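Local coordinates for amidohydrolase (Thermotoga maritima, PDB 3OOQ), which belongs to the amidohydrolase family of hydrolases and may have allantoinase activity, at residues 182-194 / 205-218. Sequence-based numbering, arbitrary orientation.
Sequences YFTKVKNYMKKKE and ETDLKMEVGEMVLR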
# COMPACT_ATOMS: atom_id res chain seq x y z
N TYR F 182 -19.92 15.41 -20.11
CA TYR F 182 -19.09 16.51 -20.54
C TYR F 182 -19.86 17.47 -21.45
O TYR F 182 -19.94 18.68 -21.20
CB TYR F 182 -17.82 16.01 -21.25
CG TYR F 182 -17.02 17.12 -21.93
CD1 TYR F 182 -16.44 18.15 -21.19
CD2 TYR F 182 -16.86 17.13 -23.32
CE1 TYR F 182 -15.73 19.15 -21.79
CE2 TYR F 182 -16.10 18.15 -23.95
CZ TYR F 182 -15.56 19.16 -23.16
OH TYR F 182 -14.85 20.18 -23.74
N PHE F 183 -20.44 16.92 -22.51
CA PHE F 183 -21.16 17.79 -23.44
C PHE F 183 -22.44 18.39 -22.84
O PHE F 183 -22.84 19.50 -23.23
CB PHE F 183 -21.39 17.09 -24.80
CG PHE F 183 -20.15 17.03 -25.65
CD1 PHE F 183 -19.62 18.19 -26.21
CD2 PHE F 183 -19.47 15.83 -25.86
CE1 PHE F 183 -18.45 18.17 -26.98
CE2 PHE F 183 -18.31 15.78 -26.63
CZ PHE F 183 -17.80 16.96 -27.20
N THR F 184 -23.07 17.69 -21.90
CA THR F 184 -24.24 18.26 -21.21
C THR F 184 -23.80 19.56 -20.50
O THR F 184 -24.49 20.59 -20.55
CB THR F 184 -24.86 17.25 -20.20
OG1 THR F 184 -25.32 16.09 -20.90
CG2 THR F 184 -26.02 17.84 -19.45
N LYS F 185 -22.63 19.51 -19.86
CA LYS F 185 -22.09 20.71 -19.21
C LYS F 185 -21.69 21.80 -20.20
O LYS F 185 -21.87 22.98 -19.89
CB LYS F 185 -20.90 20.34 -18.33
CG LYS F 185 -21.34 19.57 -17.12
CD LYS F 185 -20.33 18.50 -16.78
CE LYS F 185 -19.59 18.80 -15.51
NZ LYS F 185 -19.32 17.53 -14.71
N VAL F 186 -21.13 21.41 -21.34
CA VAL F 186 -20.84 22.34 -22.44
C VAL F 186 -22.11 23.11 -22.88
O VAL F 186 -22.08 24.32 -23.02
CB VAL F 186 -20.17 21.62 -23.65
CG1 VAL F 186 -20.01 22.59 -24.85
CG2 VAL F 186 -18.80 21.06 -23.23
N LYS F 187 -23.21 22.39 -23.08
CA LYS F 187 -24.49 23.02 -23.36
C LYS F 187 -24.95 24.00 -22.28
O LYS F 187 -25.40 25.09 -22.61
CB LYS F 187 -25.58 21.99 -23.65
CG LYS F 187 -25.21 21.07 -24.82
CD LYS F 187 -26.37 20.77 -25.73
CE LYS F 187 -27.39 19.86 -25.10
NZ LYS F 187 -28.67 19.90 -25.86
N ASN F 188 -24.83 23.63 -21.00
CA ASN F 188 -25.18 24.57 -19.91
C ASN F 188 -24.36 25.85 -20.00
O ASN F 188 -24.88 26.94 -19.84
CB ASN F 188 -24.97 23.94 -18.53
CG ASN F 188 -25.93 22.82 -18.24
OD1 ASN F 188 -27.01 22.72 -18.83
ND2 ASN F 188 -25.55 21.95 -17.31
N TYR F 189 -23.07 25.68 -20.25
CA TYR F 189 -22.09 26.76 -20.35
C TYR F 189 -22.44 27.76 -21.46
O TYR F 189 -22.37 28.97 -21.26
CB TYR F 189 -20.75 26.12 -20.65
CG TYR F 189 -19.57 27.04 -20.84
CD1 TYR F 189 -19.06 27.29 -22.12
CD2 TYR F 189 -18.93 27.61 -19.74
CE1 TYR F 189 -17.92 28.12 -22.30
CE2 TYR F 189 -17.80 28.42 -19.90
CZ TYR F 189 -17.30 28.67 -21.17
OH TYR F 189 -16.18 29.47 -21.29
N MSE F 190 -22.81 27.23 -22.62
CA MSE F 190 -23.29 28.05 -23.72
C MSE F 190 -24.56 28.82 -23.36
O MSE F 190 -24.65 30.01 -23.66
CB MSE F 190 -23.50 27.19 -24.97
CG MSE F 190 -22.18 26.62 -25.51
SE MSE F 190 -22.40 25.36 -26.98
CE MSE F 190 -22.94 26.63 -28.39
N LYS F 191 -25.50 28.16 -22.69
CA LYS F 191 -26.74 28.82 -22.30
C LYS F 191 -26.47 29.92 -21.27
O LYS F 191 -27.11 30.97 -21.32
CB LYS F 191 -27.77 27.83 -21.77
CG LYS F 191 -28.19 26.81 -22.81
CD LYS F 191 -29.05 25.71 -22.24
CE LYS F 191 -29.32 24.67 -23.30
NZ LYS F 191 -30.05 23.51 -22.73
N LYS F 192 -25.51 29.69 -20.38
CA LYS F 192 -25.10 30.74 -19.44
C LYS F 192 -24.52 31.95 -20.17
O LYS F 192 -24.82 33.09 -19.82
CB LYS F 192 -24.10 30.22 -18.40
CG LYS F 192 -24.73 29.32 -17.36
CD LYS F 192 -23.65 28.78 -16.42
CE LYS F 192 -24.16 27.62 -15.57
NZ LYS F 192 -23.00 26.80 -15.08
N LYS F 193 -23.71 31.69 -21.20
CA LYS F 193 -23.13 32.75 -22.03
C LYS F 193 -24.18 33.54 -22.79
O LYS F 193 -24.07 34.76 -22.92
CB LYS F 193 -22.16 32.17 -23.05
CG LYS F 193 -20.75 31.99 -22.54
CD LYS F 193 -20.02 31.15 -23.54
CE LYS F 193 -18.59 31.54 -23.64
NZ LYS F 193 -18.07 31.10 -24.95
N GLU F 194 -25.18 32.84 -23.30
CA GLU F 194 -26.25 33.50 -24.02
C GLU F 194 -27.14 34.29 -23.05
O GLU F 194 -27.57 35.40 -23.37
CB GLU F 194 -27.02 32.50 -24.92
CG GLU F 194 -26.27 32.18 -26.26
CD GLU F 194 -26.73 30.89 -26.97
OE1 GLU F 194 -25.85 30.15 -27.49
OE2 GLU F 194 -27.96 30.61 -27.02
N GLU F 205 -17.36 33.50 -16.16
CA GLU F 205 -17.21 32.07 -15.84
C GLU F 205 -16.56 31.29 -17.00
O GLU F 205 -16.89 30.14 -17.25
CB GLU F 205 -18.57 31.46 -15.45
CG GLU F 205 -19.15 31.93 -14.10
CD GLU F 205 -20.54 31.33 -13.82
OE1 GLU F 205 -21.55 32.03 -14.04
OE2 GLU F 205 -20.64 30.15 -13.38
N THR F 206 -15.62 31.93 -17.68
CA THR F 206 -14.90 31.33 -18.79
C THR F 206 -14.12 30.11 -18.28
O THR F 206 -13.46 30.17 -17.24
CB THR F 206 -13.97 32.36 -19.44
OG1 THR F 206 -14.75 33.48 -19.87
CG2 THR F 206 -13.25 31.77 -20.65
N ASP F 207 -14.24 29.00 -19.00
CA ASP F 207 -13.66 27.74 -18.59
C ASP F 207 -13.02 27.11 -19.80
O ASP F 207 -13.68 26.79 -20.79
CB ASP F 207 -14.73 26.82 -17.99
CG ASP F 207 -14.16 25.46 -17.54
OD1 ASP F 207 -13.25 24.92 -18.17
OD2 ASP F 207 -14.66 24.91 -16.54
N LEU F 208 -11.72 26.91 -19.69
CA LEU F 208 -10.89 26.40 -20.76
C LEU F 208 -11.42 25.08 -21.32
O LEU F 208 -11.44 24.88 -22.53
CB LEU F 208 -9.47 26.22 -20.21
CG LEU F 208 -8.30 26.65 -21.07
CD1 LEU F 208 -8.44 28.12 -21.46
CD2 LEU F 208 -7.01 26.39 -20.28
N LYS F 209 -11.85 24.19 -20.43
CA LYS F 209 -12.40 22.88 -20.83
C LYS F 209 -13.74 23.03 -21.57
O LYS F 209 -14.00 22.31 -22.54
CB LYS F 209 -12.60 21.97 -19.60
CG LYS F 209 -11.34 21.52 -18.87
CD LYS F 209 -11.76 20.58 -17.72
CE LYS F 209 -10.60 19.96 -16.96
NZ LYS F 209 -11.11 18.72 -16.21
N MSE F 210 -14.57 23.95 -21.11
CA MSE F 210 -15.86 24.22 -21.74
C MSE F 210 -15.69 24.92 -23.09
O MSE F 210 -16.47 24.66 -24.01
CB MSE F 210 -16.74 25.10 -20.84
CG MSE F 210 -17.15 24.50 -19.51
SE MSE F 210 -18.28 22.91 -19.68
CE MSE F 210 -16.91 21.59 -19.50
N GLU F 211 -14.70 25.80 -23.20
CA GLU F 211 -14.45 26.53 -24.45
C GLU F 211 -14.18 25.61 -25.64
O GLU F 211 -14.73 25.83 -26.71
CB GLU F 211 -13.34 27.58 -24.27
CG GLU F 211 -13.76 28.80 -23.43
CD GLU F 211 -14.69 29.75 -24.19
OE1 GLU F 211 -15.54 30.41 -23.57
OE2 GLU F 211 -14.57 29.83 -25.42
N VAL F 212 -13.36 24.58 -25.47
CA VAL F 212 -13.09 23.62 -26.55
C VAL F 212 -14.32 22.81 -26.91
O VAL F 212 -14.53 22.48 -28.08
CB VAL F 212 -12.02 22.54 -26.19
CG1 VAL F 212 -11.27 22.13 -27.46
CG2 VAL F 212 -11.07 23.03 -25.15
N GLY F 213 -15.10 22.44 -25.89
CA GLY F 213 -16.34 21.68 -26.12
C GLY F 213 -17.29 22.49 -26.97
O GLY F 213 -17.95 21.96 -27.88
N GLU F 214 -17.36 23.79 -26.68
CA GLU F 214 -18.20 24.71 -27.43
C GLU F 214 -17.75 24.77 -28.91
O GLU F 214 -18.59 24.76 -29.83
CB GLU F 214 -18.21 26.10 -26.79
CG GLU F 214 -18.97 27.16 -27.60
CD GLU F 214 -19.06 28.52 -26.92
OE1 GLU F 214 -18.46 28.74 -25.84
OE2 GLU F 214 -19.75 29.39 -27.47
N MSE F 215 -16.44 24.78 -29.12
CA MSE F 215 -15.89 24.75 -30.48
C MSE F 215 -16.41 23.56 -31.26
O MSE F 215 -16.84 23.70 -32.40
CB MSE F 215 -14.37 24.74 -30.48
CG MSE F 215 -13.76 26.08 -30.18
SE MSE F 215 -11.83 25.94 -30.40
CE MSE F 215 -11.24 25.86 -28.50
N VAL F 216 -16.38 22.40 -30.61
CA VAL F 216 -16.91 21.16 -31.17
C VAL F 216 -18.41 21.25 -31.42
O VAL F 216 -18.87 20.90 -32.50
CB VAL F 216 -16.57 19.93 -30.28
CG1 VAL F 216 -17.26 18.65 -30.82
CG2 VAL F 216 -15.08 19.73 -30.21
N LEU F 217 -19.18 21.75 -30.46
CA LEU F 217 -20.63 21.87 -30.65
C LEU F 217 -21.04 22.89 -31.70
O LEU F 217 -22.07 22.73 -32.35
CB LEU F 217 -21.37 22.13 -29.32
CG LEU F 217 -21.30 21.00 -28.28
CD1 LEU F 217 -22.37 21.20 -27.23
CD2 LEU F 217 -21.47 19.62 -28.93
N ARG F 218 -20.21 23.92 -31.89
CA ARG F 218 -20.43 24.91 -32.95
C ARG F 218 -19.83 24.44 -34.25
O ARG F 218 -19.79 25.18 -35.21
CB ARG F 218 -19.84 26.26 -32.56
CG ARG F 218 -20.62 27.02 -31.51
CD ARG F 218 -20.02 28.41 -31.28
NE ARG F 218 -20.68 29.07 -30.16
CZ ARG F 218 -21.85 29.70 -30.22
NH1 ARG F 218 -22.51 29.79 -31.37
NH2 ARG F 218 -22.38 30.24 -29.12
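The Y189 ring lies flat against M210, with its OH at the N-terminus of helix 208-217, where two helices of this TIM-barrel-type amidohydrolase cross close to a right angle with knobs-into-holes packing. The ring, its CG anti to the backbone N (chi1 179°), is laid against helix 208-217. M210 covers one face of it through CB. Its bent chain then carries the selenium to V186 and the methyl CE to Y182 CE1 (3.5 Å). Y189 OH accepts from D207 N (3.0 Å, 163°) and donates to E211 OE1 (2.5 Å), on the anti side of that oxygen. The carboxylate plane stands 79° from the ring. A phenylalanine here would probably leave D207 N without this acceptor and E211 OE1 without the hydroxyl donor. K193 NZ bridges two acids, E211 OE1 (3.0 Å) and E214 OE1 (2.6 Å), the latter through its syn lone pair. R218 holds E214 OE2 with NE and NH2, nearly in the guanidinium plane, and M190 CE rests over one face of that group. V186 sits against the backbone at G213. L217 splits its methyls, CD1 to V186 CG1 and CD2 to F183 CD1. Seven residues before Y189, Y182 OH donates to K209 O (2.6 Å).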